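Local coordinates for NO-binding heme-dependent sensor protein (Shewanella oneidensis, PDB 4U9B) that binds heme b and, as an H-NOX gas sensor, probably signals the presence of nitric oxide that reaches the heme iron, at residues D11-Q16 with S20-L25; I50-A55 with M60-V65; C141-L146 with I157-D162. One frame throughout, in Å; residues are numbered along the deposited sequence.

Interaction 1: residues D11-Q16 with S20-L25; sequences DMVVAQ and SVWNEL
Val13 meets the indole of Trp22, and the two side chains are roughly perpendicular. Val13 CB lies 3.9 Å from Trp22 CE3, on the six-membered ring. Both methyls of Val13 stay close to the same ring atom. Val13 CG1 also reaches beyond the indole. It stands anti to the backbone N (chi1 173°), and this carries it tip to tip against Leu25, with CG1 3.8 Å from Leu25 CD1. Val21 adds a looser contact, its CG1 4.1 Å from Val13 CG1. One methyl of Val13 is therefore shared by three residues of 20-25.

The two segments belong to consecutive helices, 3-17 and 19-29. A very short turn makes them a helical hairpin in the N-terminal helical part of the H-NOX fold. The local axes approach to 8.6 Å at an angle of 132°, so the hairpin is splayed rather than closely antiparallel.

Val14 takes the other end of Trp22. Its CG2 is 3.8 Å from Trp22 CB and also lies near CG, where the indole joins its chain. The backbones are closest here, with Val14 CA 6.0 Å from Trp22 CA. The indole also packs on Leu9 and Glu10, one turn earlier on helix 3-17. Leu25 continues onto helix 44-58, where it touches Ile50 and Val54. On the far side of helix 3-17, Asp11 OD2 forms a salt bridge with Arg80.

Interaction 2: residues I50-A55 with M60-V65; sequences IVQDVA and MPIQDV
A helix-to-helix turn brings Ala55, near the end of helix 44-58, against Met60 and the first turn of helix 62-80. Pro61 is the N-cap of the second helix. Met60 N donates to Ala55 O at 2.9 Å, with an N-H...O angle of 162°.

Ile62 fills the angle between the helices. Its CG1 is anti to the backbone N (chi1 -175°), and a bend at chi2 (65°) turns CD1 into helix 44-58. There CD1 is 3.5 Å from Ala55 CB and packs against the Val51 carbonyl; that oxygen is the acceptor of the Ala55 N-H. Val51 CG1 is 3.5 Å from Val65 CG1, closer than usual for two methyls, and the two valines lie alongside each other, pointing opposite ways. The other branch, Val65 CG2, rests 3.7 Å from Ala55 CB. The small Ala55 side chain probably allows both Ile62 and Val65 to come close to the helix.

Gln52 lies at the exposed margin, its OE1 loosely near Ile62 CG1. The bond from Met60 back to Ala55, five residues earlier, is consistent with the 6→1 bond of a Schellman motif at a helix C terminus.

Interaction 3: residues C141-L146 with I157-D162; sequences CAEGLL and IQISHD. With ZN (zinc ion), chain D; HEM (protoporphyrin IX containing Fe), chain B.
The imidazole of His161 is held at two edge atoms. At one, Glu143 OE1 lies in the ring plane and accepts from ND1. At the other, NE2 binds the zinc ion at 2.1 Å. The second flat group is the heme: Leu145 lies over one face of it, with CD1 3.5 Å from HEM C1B. Between them runs helix 139-152, packed antiparallel to strand 156-163, an edge strand of the H-NOX antiparallel sheet. Cys139, Cys164 and Cys172 complete the zinc site.

The ND1-OE1 bond is 3.0 Å long and nearly straight, with an N-H...O angle of 167°. It meets OE1 nearly along the C-O bond, yet the carboxylate and ring planes are 58° apart. Glu143 reaches across because its chain is extended, with CG anti to the backbone N (chi1 -171°). This carboxylate helps to fix the turn of the ring, together with the zinc, and probably strengthens NE2 as a zinc donor. Glu143 OE2 forms a salt bridge with Lys67 of helix 62-80. With an alanine here, His161 ND1 and Lys67 would probably both lose their acceptor, and the imidazole would be steadied by the zinc with less help.

Next to this polar pair the contact is apolar. Ile159 CD1 lies 3.8 Å from Glu143 CG and 3.9 Å from Leu146 CB. The CD2 branch of Leu146 turns to the heme, 3.5 Å from the vinyl carbon HEM CBB. One water donates to both Glu143 OE2 and Ile159 O, at 2.7 and 2.9 Å.

How the interactions relate
Interactions 1 and 2 follow each other in the helical N-terminal part and touch where Leu25 of the first meets helix 44-58 of the second. Both join neighbouring helices, but interaction 1 is buried and wholly apolar, while interaction 2 is only partly buried and adds one backbone bond at its turn. Interaction 3 stands apart, about 26 Å centre to centre from interaction 1 and 17 Å from interaction 2. It is also buried, but joins a helix to a sheet and mixes apolar contacts with a histidine-carboxylate hydrogen bond beside the zinc. Helix 62-80 links the two regions: it begins in interaction 2, and its Lys67 pairs with Glu143 of interaction 3.

Interaction 1: residues D11-Q16 with S20-L25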
loop_
_atom_site.group_PDB
_atom_site.type_symbol
_atom_site.label_atom_id
_atom_site.label_comp_id
_atom_site.label_asym_id
_atom_site.label_seq_id
_atom_site.Cartn_x
_atom_site.Cartn_y
_atom_site.Cartn_z
ATOM N N ASP A 11 -13.569 -2.724 1.600
ATOM C CA ASP A 11 -14.239 -1.684 0.827
ATOM C C ASP A 11 -14.076 -1.934 -0.668
ATOM O O ASP A 11 -15.013 -1.760 -1.442
ATOM C CB ASP A 11 -13.694 -0.296 1.185
ATOM C CG ASP A 11 -14.085 0.146 2.585
ATOM O OD1 ASP A 11 -15.024 -0.445 3.158
ATOM O OD2 ASP A 11 -13.458 1.091 3.108
ATOM N N MET A 12 -12.883 -2.358 -1.067
ATOM C CA MET A 12 -12.591 -2.581 -2.476
ATOM C C MET A 12 -13.313 -3.822 -3.001
ATOM O O MET A 12 -13.995 -3.763 -4.026
ATOM C CB MET A 12 -11.082 -2.713 -2.686
ATOM C CG MET A 12 -10.661 -2.683 -4.142
ATOM S SD MET A 12 -8.874 -2.713 -4.360
ATOM C CE MET A 12 -8.752 -2.309 -6.102
ATOM N N VAL A 13 -13.170 -4.938 -2.291
ATOM C CA VAL A 13 -13.777 -6.202 -2.702
ATOM C C VAL A 13 -15.301 -6.103 -2.709
ATOM O O VAL A 13 -15.946 -6.452 -3.698
ATOM C CB VAL A 13 -13.339 -7.362 -1.778
ATOM C CG1 VAL A 13 -14.103 -8.652 -2.106
ATOM C CG2 VAL A 13 -11.837 -7.589 -1.892
ATOM N N VAL A 14 -15.869 -5.631 -1.603
ATOM C CA VAL A 14 -17.320 -5.486 -1.479
ATOM C C VAL A 14 -17.880 -4.593 -2.585
ATOM O O VAL A 14 -18.908 -4.905 -3.184
ATOM C CB VAL A 14 -17.715 -4.903 -0.100
ATOM C CG1 VAL A 14 -19.201 -4.542 -0.055
ATOM C CG2 VAL A 14 -17.384 -5.891 1.009
ATOM N N ALA A 15 -17.198 -3.483 -2.850
ATOM C CA ALA A 15 -17.644 -2.537 -3.865
ATOM C C ALA A 15 -17.564 -3.134 -5.268
ATOM O O ALA A 15 -18.331 -2.756 -6.153
ATOM C CB ALA A 15 -16.816 -1.262 -3.793
ATOM N N GLN A 16 -16.641 -4.070 -5.461
ATOM C CA GLN A 16 -16.368 -4.623 -6.784
ATOM C C GLN A 16 -17.009 -5.993 -7.000
ATOM O O GLN A 16 -17.256 -6.389 -8.140
ATOM C CB GLN A 16 -14.854 -4.723 -7.004
ATOM C CG GLN A 16 -14.447 -5.309 -8.350
ATOM C CD GLN A 16 -15.052 -4.559 -9.518
ATOM O OE1 GLN A 16 -14.940 -3.336 -9.610
ATOM N NE2 GLN A 16 -15.706 -5.288 -10.416
ATOM N N SER A 20 -21.106 -10.979 -0.273
ATOM C CA SER A 20 -21.066 -12.444 -0.247
ATOM C C SER A 20 -19.692 -12.957 -0.674
ATOM O O SER A 20 -19.160 -13.910 -0.098
ATOM C CB SER A 20 -22.171 -13.050 -1.143
ATOM O OG SER A 20 -21.978 -12.767 -2.520
ATOM N N VAL A 21 -19.121 -12.319 -1.687
ATOM C CA VAL A 21 -17.770 -12.637 -2.131
ATOM C C VAL A 21 -16.739 -12.371 -1.034
ATOM O O VAL A 21 -15.850 -13.189 -0.795
ATOM C CB VAL A 21 -17.409 -11.828 -3.390
ATOM C CG1 VAL A 21 -15.923 -11.941 -3.711
ATOM C CG2 VAL A 21 -18.255 -12.297 -4.563
ATOM N N TRP A 22 -16.854 -11.224 -0.373
ATOM C CA TRP A 22 -15.961 -10.905 0.731
ATOM C C TRP A 22 -16.087 -11.935 1.850
ATOM O O TRP A 22 -15.083 -12.421 2.366
ATOM C CB TRP A 22 -16.238 -9.497 1.270
ATOM C CG TRP A 22 -15.498 -9.198 2.533
ATOM C CD1 TRP A 22 -16.021 -9.130 3.792
ATOM C CD2 TRP A 22 -14.093 -8.941 2.668
ATOM N NE1 TRP A 22 -15.031 -8.843 4.700
ATOM C CE2 TRP A 22 -13.840 -8.724 4.036
ATOM C CE3 TRP A 22 -13.028 -8.877 1.764
ATOM C CZ2 TRP A 22 -12.566 -8.441 4.520
ATOM C CZ3 TRP A 22 -11.765 -8.596 2.250
ATOM C CH2 TRP A 22 -11.545 -8.382 3.615
ATOM N N ASN A 23 -17.316 -12.284 2.215
ATOM C CA ASN A 23 -17.513 -13.256 3.275
ATOM C C ASN A 23 -17.022 -14.639 2.855
ATOM O O ASN A 23 -16.479 -15.376 3.679
ATOM C CB ASN A 23 -18.985 -13.301 3.695
ATOM C CG ASN A 23 -19.373 -12.142 4.586
ATOM O OD1 ASN A 23 -18.560 -11.632 5.358
ATOM N ND2 ASN A 23 -20.628 -11.723 4.493
ATOM N N GLU A 24 -17.178 -14.983 1.579
ATOM C CA GLU A 24 -16.640 -16.246 1.077
ATOM C C GLU A 24 -15.128 -16.270 1.254
ATOM O O GLU A 24 -14.563 -17.255 1.726
ATOM C CB GLU A 24 -16.988 -16.468 -0.398
ATOM C CG GLU A 24 -16.479 -17.810 -0.936
ATOM C CD GLU A 24 -16.558 -17.920 -2.445
ATOM O OE1 GLU A 24 -17.034 -16.967 -3.097
ATOM O OE2 GLU A 24 -16.132 -18.966 -2.981
ATOM N N LEU A 25 -14.477 -15.176 0.866
ATOM C CA LEU A 25 -13.032 -15.055 0.999
ATOM C C LEU A 25 -12.585 -15.207 2.450
ATOM O O LEU A 25 -11.552 -15.814 2.724
ATOM C CB LEU A 25 -12.560 -13.710 0.439
ATOM C CG LEU A 25 -12.653 -13.572 -1.084
ATOM C CD1 LEU A 25 -12.581 -12.112 -1.503
ATOM C CD2 LEU A 25 -11.552 -14.377 -1.761
#

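Interaction 2: residues I50-A55 with M60-V65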
loop_
_atom_site.group_PDB
_atom_site.type_symbol
_atom_site.label_atom_id
_atom_site.label_comp_id
_atom_site.label_asym_id
_atom_site.label_seq_id
_atom_site.Cartn_x
_atom_site.Cartn_y
_atom_site.Cartn_z
ATOM N N ILE A 50 -6.224 -13.890 0.553
ATOM C CA ILE A 50 -7.402 -13.264 -0.027
ATOM C C ILE A 50 -7.076 -12.684 -1.398
ATOM O O ILE A 50 -7.789 -12.938 -2.368
ATOM C CB ILE A 50 -7.963 -12.156 0.885
ATOM C CG1 ILE A 50 -8.566 -12.776 2.149
ATOM C CG2 ILE A 50 -9.032 -11.337 0.157
ATOM C CD1 ILE A 50 -8.835 -11.781 3.253
ATOM N N VAL A 51 -6.001 -11.904 -1.476
ATOM C CA VAL A 51 -5.639 -11.247 -2.726
ATOM C C VAL A 51 -5.192 -12.274 -3.770
ATOM O O VAL A 51 -5.433 -12.087 -4.959
ATOM C CB VAL A 51 -4.536 -10.187 -2.507
ATOM C CG1 VAL A 51 -4.189 -9.483 -3.806
ATOM C CG2 VAL A 51 -5.003 -9.145 -1.503
ATOM N N GLN A 52 -4.556 -13.357 -3.325
ATOM C CA GLN A 52 -4.160 -14.441 -4.227
ATOM C C GLN A 52 -5.379 -15.081 -4.875
ATOM O O GLN A 52 -5.364 -15.402 -6.068
ATOM C CB GLN A 52 -3.347 -15.505 -3.485
ATOM C CG GLN A 52 -2.753 -16.584 -4.406
ATOM C CD GLN A 52 -1.250 -16.457 -4.612
ATOM O OE1 GLN A 52 -0.619 -15.498 -4.166
ATOM N NE2 GLN A 52 -0.669 -17.439 -5.295
ATOM N N ASP A 53 -6.425 -15.268 -4.078
ATOM C CA ASP A 53 -7.672 -15.852 -4.553
ATOM C C ASP A 53 -8.305 -14.956 -5.616
ATOM O O ASP A 53 -8.669 -15.419 -6.695
ATOM C CB ASP A 53 -8.630 -16.056 -3.377
ATOM C CG ASP A 53 -9.764 -17.001 -3.699
ATOM O OD1 ASP A 53 -10.139 -17.120 -4.883
ATOM O OD2 ASP A 53 -10.279 -17.629 -2.753
ATOM N N VAL A 54 -8.416 -13.668 -5.304
ATOM C CA VAL A 54 -8.966 -12.692 -6.237
ATOM C C VAL A 54 -8.194 -12.709 -7.552
ATOM O O VAL A 54 -8.788 -12.750 -8.628
ATOM C CB VAL A 54 -8.935 -11.264 -5.642
ATOM C CG1 VAL A 54 -9.343 -10.223 -6.682
ATOM C CG2 VAL A 54 -9.842 -11.175 -4.423
ATOM N N ALA A 55 -6.869 -12.678 -7.460
ATOM C CA ALA A 55 -6.029 -12.639 -8.650
ATOM C C ALA A 55 -6.239 -13.880 -9.515
ATOM O O ALA A 55 -6.367 -13.771 -10.735
ATOM C CB ALA A 55 -4.568 -12.508 -8.266
ATOM N N MET A 60 -5.227 -13.012 -13.314
ATOM C CA MET A 60 -4.232 -11.945 -13.407
ATOM C C MET A 60 -2.998 -12.243 -12.571
ATOM O O MET A 60 -3.062 -13.035 -11.628
ATOM C CB MET A 60 -4.806 -10.618 -12.923
ATOM C CG MET A 60 -5.931 -10.047 -13.743
ATOM S SD MET A 60 -6.671 -8.652 -12.875
ATOM C CE MET A 60 -5.241 -7.610 -12.570
ATOM N N PRO A 61 -1.874 -11.579 -12.892
ATOM C CA PRO A 61 -0.738 -11.641 -11.973
ATOM C C PRO A 61 -1.157 -11.083 -10.627
ATOM O O PRO A 61 -1.921 -10.117 -10.598
ATOM C CB PRO A 61 0.321 -10.755 -12.640
ATOM C CG PRO A 61 -0.112 -10.625 -14.062
ATOM C CD PRO A 61 -1.603 -10.706 -14.046
ATOM N N ILE A 62 -0.692 -11.688 -9.542
ATOM C CA ILE A 62 -1.047 -11.221 -8.213
ATOM C C ILE A 62 -0.553 -9.791 -8.006
ATOM O O ILE A 62 -1.216 -8.980 -7.355
ATOM C CB ILE A 62 -0.466 -12.148 -7.109
ATOM C CG1 ILE A 62 -0.954 -11.718 -5.730
ATOM C CG2 ILE A 62 1.050 -12.175 -7.134
ATOM C CD1 ILE A 62 -2.394 -11.887 -5.581
ATOM N N GLN A 63 0.604 -9.479 -8.577
ATOM C CA GLN A 63 1.236 -8.186 -8.349
ATOM C C GLN A 63 0.444 -7.033 -8.967
ATOM O O GLN A 63 0.506 -5.902 -8.479
ATOM C CB GLN A 63 2.669 -8.195 -8.893
ATOM C CG GLN A 63 3.589 -9.184 -8.183
ATOM C CD GLN A 63 3.652 -8.957 -6.680
ATOM O OE1 GLN A 63 3.429 -7.850 -6.198
ATOM N NE2 GLN A 63 3.941 -10.016 -5.932
ATOM N N ASP A 64 -0.296 -7.314 -10.035
ATOM C CA ASP A 64 -1.137 -6.297 -10.658
ATOM C C ASP A 64 -2.350 -5.993 -9.780
ATOM O O ASP A 64 -2.796 -4.848 -9.694
ATOM C CB ASP A 64 -1.590 -6.743 -12.049
ATOM C CG ASP A 64 -0.501 -6.588 -13.103
ATOM O OD1 ASP A 64 0.398 -5.736 -12.934
ATOM O OD2 ASP A 64 -0.552 -7.316 -14.115
ATOM N N VAL A 65 -2.881 -7.020 -9.127
ATOM C CA VAL A 65 -3.975 -6.833 -8.182
ATOM C C VAL A 65 -3.478 -6.039 -6.977
ATOM O O VAL A 65 -4.163 -5.142 -6.484
ATOM C CB VAL A 65 -4.561 -8.182 -7.721
ATOM C CG1 VAL A 65 -5.596 -7.984 -6.611
ATOM C CG2 VAL A 65 -5.182 -8.912 -8.903
#

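Interaction 3: residues C141-L146 with I157-D162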
loop_
_atom_site.group_PDB
_atom_site.type_symbol
_atom_site.label_atom_id
_atom_site.label_comp_id
_atom_site.label_asym_id
_atom_site.label_seq_id
_atom_site.Cartn_x
_atom_site.Cartn_y
_atom_site.Cartn_z
ATOM N N CYS A 141 2.483 -2.738 -4.014
ATOM C CA CYS A 141 1.525 -1.971 -3.229
ATOM C C CYS A 141 2.082 -0.564 -3.010
ATOM O O CYS A 141 1.343 0.421 -3.052
ATOM C CB CYS A 141 1.236 -2.664 -1.893
ATOM S SG CYS A 141 -0.052 -1.879 -0.886
ATOM N N ALA A 142 3.391 -0.479 -2.793
ATOM C CA ALA A 142 4.062 0.812 -2.650
ATOM C C ALA A 142 3.923 1.624 -3.931
ATOM O O ALA A 142 3.648 2.827 -3.893
ATOM C CB ALA A 142 5.536 0.617 -2.307
ATOM N N GLU A 143 4.124 0.961 -5.066
ATOM C CA GLU A 143 4.017 1.622 -6.359
ATOM C C GLU A 143 2.597 2.150 -6.531
ATOM O O GLU A 143 2.392 3.295 -6.934
ATOM C CB GLU A 143 4.392 0.658 -7.499
ATOM C CG GLU A 143 4.510 1.330 -8.856
ATOM C CD GLU A 143 5.065 0.422 -9.941
ATOM O OE1 GLU A 143 6.003 -0.357 -9.672
ATOM O OE2 GLU A 143 4.562 0.499 -11.077
ATOM N N GLY A 144 1.619 1.314 -6.196
ATOM C CA GLY A 144 0.222 1.701 -6.269
ATOM C C GLY A 144 -0.092 2.895 -5.386
ATOM O O GLY A 144 -0.757 3.837 -5.819
ATOM N N LEU A 145 0.392 2.854 -4.149
ATOM C CA LEU A 145 0.179 3.946 -3.198
ATOM C C LEU A 145 0.768 5.264 -3.692
ATOM O O LEU A 145 0.202 6.332 -3.458
ATOM C CB LEU A 145 0.782 3.586 -1.840
ATOM C CG LEU A 145 -0.089 2.668 -0.981
ATOM C CD1 LEU A 145 0.742 1.938 0.053
ATOM C CD2 LEU A 145 -1.187 3.477 -0.315
ATOM N N LEU A 146 1.909 5.187 -4.367
ATOM C CA LEU A 146 2.543 6.378 -4.916
ATOM C C LEU A 146 1.668 6.993 -6.001
ATOM O O LEU A 146 1.506 8.211 -6.058
ATOM C CB LEU A 146 3.929 6.043 -5.467
ATOM C CG LEU A 146 4.998 5.788 -4.401
ATOM C CD1 LEU A 146 6.172 5.025 -4.990
ATOM C CD2 LEU A 146 5.470 7.107 -3.797
ATOM N N ILE A 157 2.739 11.336 -12.683
ATOM C CA ILE A 157 4.046 10.735 -12.439
ATOM C C ILE A 157 4.303 9.520 -13.323
ATOM O O ILE A 157 3.381 8.941 -13.901
ATOM C CB ILE A 157 4.214 10.308 -10.958
ATOM C CG1 ILE A 157 3.213 9.208 -10.576
ATOM C CG2 ILE A 157 4.049 11.511 -10.041
ATOM C CD1 ILE A 157 3.552 8.501 -9.275
ATOM N N GLN A 158 5.577 9.157 -13.419
ATOM C CA GLN A 158 6.009 7.917 -14.047
ATOM C C GLN A 158 6.939 7.229 -13.054
ATOM O O GLN A 158 7.690 7.906 -12.350
ATOM C CB GLN A 158 6.718 8.190 -15.377
ATOM C CG GLN A 158 6.296 7.286 -16.517
ATOM C CD GLN A 158 6.880 7.726 -17.849
ATOM O OE1 GLN A 158 7.885 8.438 -17.895
ATOM N NE2 GLN A 158 6.244 7.313 -18.940
ATOM N N ILE A 159 6.877 5.902 -12.978
ATOM C CA ILE A 159 7.723 5.154 -12.052
ATOM C C ILE A 159 8.538 4.092 -12.776
ATOM O O ILE A 159 7.996 3.266 -13.512
ATOM C CB ILE A 159 6.891 4.481 -10.934
ATOM C CG1 ILE A 159 6.146 5.553 -10.130
ATOM C CG2 ILE A 159 7.797 3.645 -10.010
ATOM C CD1 ILE A 159 5.326 5.024 -8.967
ATOM N N SER A 160 9.849 4.138 -12.558
ATOM C CA SER A 160 10.755 3.087 -12.997
ATOM C C SER A 160 11.105 2.227 -11.793
ATOM O O SER A 160 11.508 2.734 -10.751
ATOM C CB SER A 160 12.018 3.670 -13.630
ATOM O OG SER A 160 11.700 4.430 -14.785
ATOM N N HIS A 161 10.943 0.922 -11.954
ATOM C CA HIS A 161 11.083 -0.033 -10.866
ATOM C C HIS A 161 12.054 -1.114 -11.340
ATOM O O HIS A 161 11.679 -2.274 -11.512
ATOM C CB HIS A 161 9.696 -0.588 -10.513
ATOM C CG HIS A 161 9.654 -1.458 -9.295
ATOM N ND1 HIS A 161 8.479 -1.716 -8.621
ATOM C CD2 HIS A 161 10.619 -2.150 -8.645
ATOM C CE1 HIS A 161 8.724 -2.521 -7.603
ATOM N NE2 HIS A 161 10.015 -2.801 -7.597
ATOM N N ASP A 162 13.308 -0.713 -11.556
ATOM C CA ASP A 162 14.275 -1.531 -12.291
ATOM C C ASP A 162 15.164 -2.399 -11.398
ATOM O O ASP A 162 15.903 -3.251 -11.894
ATOM C CB ASP A 162 15.155 -0.636 -13.167
ATOM C CG ASP A 162 14.370 0.068 -14.262
ATOM O OD1 ASP A 162 13.369 -0.500 -14.747
ATOM O OD2 ASP A 162 14.756 1.192 -14.643
HETATM ZN ZN ZN D . 9.966 -4.513 -6.339
HETATM C CHA HEM B . 1.688 -0.171 5.307
HETATM C CHB HEM B . 3.932 2.253 1.769
HETATM C CHC HEM B . 1.372 6.213 2.796
HETATM C CHD HEM B . 0.074 4.150 6.988
HETATM C C1A HEM B . 2.369 0.108 4.148
HETATM C C2A HEM B . 2.806 -0.854 3.156
HETATM C C3A HEM B . 3.422 -0.175 2.182
HETATM C C4A HEM B . 3.398 1.230 2.520
HETATM C CMA HEM B . 4.055 -0.756 0.906
HETATM C CAA HEM B . 2.599 -2.385 3.211
HETATM C CBA HEM B . 3.462 -3.016 4.307
HETATM C CGA HEM B . 4.855 -3.374 3.837
HETATM O O1A HEM B . 5.636 -3.927 4.661
HETATM O O2A HEM B . 5.207 -3.121 2.655
HETATM C C1B HEM B . 3.403 3.518 1.692
HETATM C C2B HEM B . 3.663 4.483 0.647
HETATM C C3B HEM B . 2.962 5.595 0.936
HETATM C C4B HEM B . 2.224 5.340 2.160
HETATM C CMB HEM B . 4.624 4.190 -0.528
HETATM C CAB HEM B . 2.846 6.934 0.168
HETATM C CBB HEM B . 3.149 7.077 -1.126
HETATM C C1C HEM B . 0.794 6.008 4.032
HETATM C C2C HEM B . -0.046 6.949 4.736
HETATM C C3C HEM B . -0.411 6.409 5.905
HETATM C C4C HEM B . 0.186 5.081 5.977
HETATM C CMC HEM B . -0.432 8.344 4.203
HETATM C CAC HEM B . -1.326 7.129 6.930
HETATM C CBC HEM B . -1.489 6.713 8.191
HETATM C C1D HEM B . 0.296 2.795 6.875
HETATM C C2D HEM B . -0.221 1.809 7.794
HETATM C C3D HEM B . 0.281 0.465 7.272
HETATM C C4D HEM B . 1.054 0.767 6.091
HETATM C CMD HEM B . -1.104 2.054 9.033
HETATM C CAD HEM B . 0.018 -0.927 7.870
HETATM C CBD HEM B . 1.105 -1.281 8.881
HETATM C CGD HEM B . 0.819 -2.651 9.436
HETATM O O1D HEM B . 0.073 -3.409 8.769
HETATM O O2D HEM B . 1.334 -2.990 10.537
HETATM N NA HEM B . 2.741 1.373 3.723
HETATM N NB HEM B . 2.522 4.067 2.594
HETATM N NC HEM B . 0.915 4.878 4.820
HETATM N ND HEM B . 1.040 2.146 5.890
HETATM FE FE HEM B . 1.973 3.158 4.367
HETATM O O HOH W 1 5.915 1.284 -13.265
#